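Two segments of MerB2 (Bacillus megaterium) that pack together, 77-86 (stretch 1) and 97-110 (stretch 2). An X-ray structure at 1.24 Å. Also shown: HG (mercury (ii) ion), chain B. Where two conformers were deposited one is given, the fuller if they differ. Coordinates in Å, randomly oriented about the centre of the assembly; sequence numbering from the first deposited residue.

Stretch 1 (77-86) VGALGLSIIP
Stretch 2 97-110: TLFAWCAISTLELS

The apolar centre of the contact lies on the sheet face carrying Leu 82 and Ala 100. Leu 82 (chi1 t, chi2 p) places CD1 4.1 Å from Leu 98 CD1 and 3.9 Å from Leu 109 CD1, so the strand and the helix of 97-110 meet on one leucine; Leu 98 and Leu 109 are both m, t. Ile 84 (p, t) extends this patch, with CG2 3.8 Å from Leu 98 CD2.

The face of Ser 83 and Phe 99 is aromatic. Phe 99 (m, chi2 89°) lies flat beneath Pro 86, whose CA sits 3.4 Å from the ring centroid and 4° off its normal, a CH-pi contact. Trp 101 (m, chi2 -13°) sweeps its indole under the type I' turn from Ala 79 to Leu 82, CH2 reaching 3.6 Å from Leu 80 N, with Gly 81 N over one ring face.

The strands run antiparallel, pairing Leu 82 with Ala 100 (CA-CA 4.8 Å) and Ser 83 with Phe 99 (4.9 Å). Ser 83 N donates to Phe 99 O and Phe 99 N to Ser 83 O, both at 2.9 Å; Trp 101 N donates to Gly 81 O at 2.8 Å. Gly 81, at phi/psi 97/-14, needs to be glycine: an ideal CB would jam against the preceding carbonyl and lie 2.6 Å from Ser 105 OG.

Polar groups finish the edge. Ser 83 OG (chi1 t) donates to Ile 85 O at 2.7 Å, and water 2 joins Ser 83 OG (2.8 Å) to Trp 101 NE1 (2.9 Å). Water 1 links Leu 80 O, Ser 105 OG and Glu 108 OE2 at 2.8, 3.1 and 2.6 Å. Cys 102 SG caps the helix, accepting from Ser 105 N at 3.5 Å, and binds HG at 2.4 Å. In all, 676 Å² is buried.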

# COMPACT_ATOMS: atom_id res chain seq x y z
N VAL A 77 13.34 -0.25 -0.54
CA VAL A 77 12.87 0.93 0.17
C VAL A 77 11.35 0.99 0.32
O VAL A 77 10.82 1.92 0.92
CB VAL A 77 13.36 2.23 -0.51
CG1 VAL A 77 14.89 2.33 -0.39
CG2 VAL A 77 12.92 2.30 -1.99
N GLY A 78 10.66 0.00 -0.22
CA GLY A 78 9.22 -0.04 -0.08
C GLY A 78 8.70 -1.45 -0.21
O GLY A 78 9.31 -2.27 -0.90
N ALA A 79 7.57 -1.73 0.45
CA ALA A 79 6.96 -3.05 0.36
C ALA A 79 5.49 -2.95 0.72
O ALA A 79 5.13 -2.28 1.69
CB ALA A 79 7.64 -4.02 1.30
N LEU A 80 4.64 -3.60 -0.08
CA LEU A 80 3.23 -3.79 0.26
C LEU A 80 2.54 -2.47 0.59
O LEU A 80 1.70 -2.42 1.50
CB LEU A 80 3.07 -4.79 1.41
CG LEU A 80 3.73 -6.16 1.17
CD1 LEU A 80 3.54 -7.03 2.36
CD2 LEU A 80 3.21 -6.86 -0.06
N GLY A 81 2.89 -1.43 -0.16
CA GLY A 81 2.24 -0.12 -0.02
C GLY A 81 2.96 0.88 0.86
O GLY A 81 2.63 2.06 0.84
N LEU A 82 3.93 0.42 1.64
CA LEU A 82 4.64 1.26 2.59
C LEU A 82 6.02 1.61 2.02
O LEU A 82 6.71 0.75 1.51
CB LEU A 82 4.80 0.48 3.90
CG LEU A 82 5.44 1.23 5.06
CD1 LEU A 82 4.60 2.41 5.51
CD2 LEU A 82 5.68 0.26 6.23
N SER A 83 6.43 2.87 2.18
CA SER A 83 7.65 3.37 1.54
C SER A 83 8.42 4.32 2.45
O SER A 83 7.85 5.18 3.12
CB SER A 83 7.26 4.13 0.27
OG SER A 83 8.38 4.65 -0.40
N ILE A 84 9.75 4.18 2.44
CA ILE A 84 10.55 5.19 3.11
C ILE A 84 10.82 6.37 2.18
O ILE A 84 11.09 7.47 2.65
CB ILE A 84 11.87 4.63 3.72
CG1 ILE A 84 12.81 4.07 2.65
CG2 ILE A 84 11.52 3.57 4.73
CD1 ILE A 84 14.17 3.68 3.19
N ILE A 85 10.72 6.17 0.86
CA ILE A 85 10.97 7.25 -0.09
C ILE A 85 9.66 7.94 -0.47
O ILE A 85 8.59 7.33 -0.42
CB ILE A 85 11.76 6.77 -1.33
CG1 ILE A 85 11.01 5.67 -2.08
CG2 ILE A 85 13.17 6.32 -0.92
CD1 ILE A 85 11.61 5.35 -3.47
N PRO A 86 9.73 9.24 -0.83
CA PRO A 86 8.51 10.04 -0.99
C PRO A 86 7.54 9.57 -2.06
O PRO A 86 7.90 9.04 -3.11
CB PRO A 86 9.03 11.43 -1.35
CG PRO A 86 10.39 11.46 -0.81
CD PRO A 86 10.93 10.07 -0.96
N THR A 97 7.97 9.81 9.70
CA THR A 97 7.32 10.18 8.46
C THR A 97 7.66 9.17 7.39
O THR A 97 8.81 9.06 6.96
CB THR A 97 7.76 11.56 8.00
OG1 THR A 97 7.45 12.51 9.02
CG2 THR A 97 7.03 11.92 6.73
N LEU A 98 6.66 8.43 6.97
CA LEU A 98 6.77 7.45 5.91
C LEU A 98 5.80 7.84 4.79
O LEU A 98 5.18 8.90 4.84
CB LEU A 98 6.50 6.04 6.45
CG LEU A 98 7.49 5.54 7.51
CD1 LEU A 98 6.98 4.29 8.22
CD2 LEU A 98 8.83 5.24 6.88
N PHE A 99 5.70 6.99 3.78
CA PHE A 99 4.86 7.28 2.63
C PHE A 99 4.11 6.04 2.22
O PHE A 99 4.49 4.93 2.58
CB PHE A 99 5.72 7.80 1.48
CG PHE A 99 6.49 9.03 1.84
CD1 PHE A 99 7.75 8.94 2.40
CD2 PHE A 99 5.94 10.30 1.64
CE1 PHE A 99 8.45 10.08 2.75
CE2 PHE A 99 6.66 11.44 1.98
CZ PHE A 99 7.91 11.32 2.54
N ALA A 100 3.02 6.24 1.49
CA ALA A 100 2.22 5.13 1.00
C ALA A 100 2.10 5.17 -0.51
O ALA A 100 2.06 6.26 -1.12
CB ALA A 100 0.84 5.15 1.62
N TRP A 101 1.99 4.00 -1.13
CA TRP A 101 1.91 3.92 -2.59
C TRP A 101 0.60 4.45 -3.17
O TRP A 101 0.57 4.83 -4.33
CB TRP A 101 2.13 2.50 -3.07
CG TRP A 101 3.52 1.98 -2.85
CD1 TRP A 101 4.62 2.70 -2.50
CD2 TRP A 101 3.94 0.62 -2.97
NE1 TRP A 101 5.71 1.87 -2.38
CE2 TRP A 101 5.32 0.59 -2.68
CE3 TRP A 101 3.30 -0.56 -3.31
CZ2 TRP A 101 6.04 -0.59 -2.69
CZ3 TRP A 101 4.02 -1.73 -3.33
CH2 TRP A 101 5.38 -1.74 -3.02
N CYS A 102 -0.48 4.44 -2.39
CA CYS A 102 -1.77 4.91 -2.88
C CYS A 102 -2.68 5.27 -1.71
O CYS A 102 -2.36 5.04 -0.54
CB CYS A 102 -2.45 3.86 -3.76
SG CYS A 102 -3.11 2.45 -2.84
N ALA A 103 -3.85 5.79 -2.05
CA ALA A 103 -4.83 6.22 -1.06
C ALA A 103 -5.28 5.07 -0.17
O ALA A 103 -5.45 5.23 1.04
CB ALA A 103 -6.02 6.81 -1.76
N ILE A 104 -5.52 3.91 -0.76
CA ILE A 104 -5.96 2.78 0.06
C ILE A 104 -4.88 2.42 1.08
O ILE A 104 -5.19 2.18 2.25
CB ILE A 104 -6.34 1.56 -0.79
CG1 ILE A 104 -7.61 1.87 -1.60
CG2 ILE A 104 -6.55 0.35 0.09
CD1 ILE A 104 -7.96 0.79 -2.61
N SER A 105 -3.62 2.38 0.63
CA SER A 105 -2.51 2.02 1.50
C SER A 105 -2.43 2.94 2.71
O SER A 105 -2.10 2.50 3.80
CB SER A 105 -1.18 2.05 0.72
OG SER A 105 -1.16 1.07 -0.30
N THR A 106 -2.70 4.24 2.52
CA THR A 106 -2.61 5.18 3.65
C THR A 106 -3.44 4.72 4.85
O THR A 106 -3.07 4.97 5.99
CB THR A 106 -3.04 6.65 3.31
OG1 THR A 106 -4.43 6.75 2.97
CG2 THR A 106 -2.18 7.24 2.20
N LEU A 107 -4.60 4.13 4.57
CA LEU A 107 -5.52 3.73 5.63
C LEU A 107 -5.33 2.26 6.01
O LEU A 107 -5.29 1.91 7.20
CB LEU A 107 -6.95 4.02 5.19
CG LEU A 107 -7.27 5.52 5.15
CD1 LEU A 107 -8.49 5.80 4.33
CD2 LEU A 107 -7.44 6.10 6.55
N GLU A 108 -5.18 1.39 5.03
CA GLU A 108 -5.00 -0.01 5.38
C GLU A 108 -3.71 -0.24 6.16
O GLU A 108 -3.67 -1.14 7.00
CB GLU A 108 -5.13 -0.94 4.17
CG GLU A 108 -3.90 -1.17 3.42
CD GLU A 108 -4.06 -2.18 2.29
OE1 GLU A 108 -5.20 -2.59 1.99
OE2 GLU A 108 -3.03 -2.55 1.70
N LEU A 109 -2.68 0.57 5.94
CA LEU A 109 -1.45 0.42 6.71
C LEU A 109 -1.66 0.79 8.18
O LEU A 109 -1.00 0.23 9.05
CB LEU A 109 -0.33 1.24 6.07
CG LEU A 109 0.20 0.70 4.74
CD1 LEU A 109 1.08 1.73 4.05
CD2 LEU A 109 0.96 -0.60 4.94
N SER A 110 -2.55 1.73 8.46
CA SER A 110 -2.85 2.08 9.85
C SER A 110 -3.36 0.85 10.59
O SER A 110 -2.91 0.52 11.69
CB SER A 110 -3.91 3.20 9.90
OG SER A 110 -4.30 3.47 11.23
HG HG B . -1.92 0.48 -3.43
O HOH W 1 -0.83 -1.14 1.78
O HOH W 2 8.46 2.77 -2.51
O HOH W 3 10.83 8.15 5.39
O HOH W 4 -0.49 -1.09 -2.18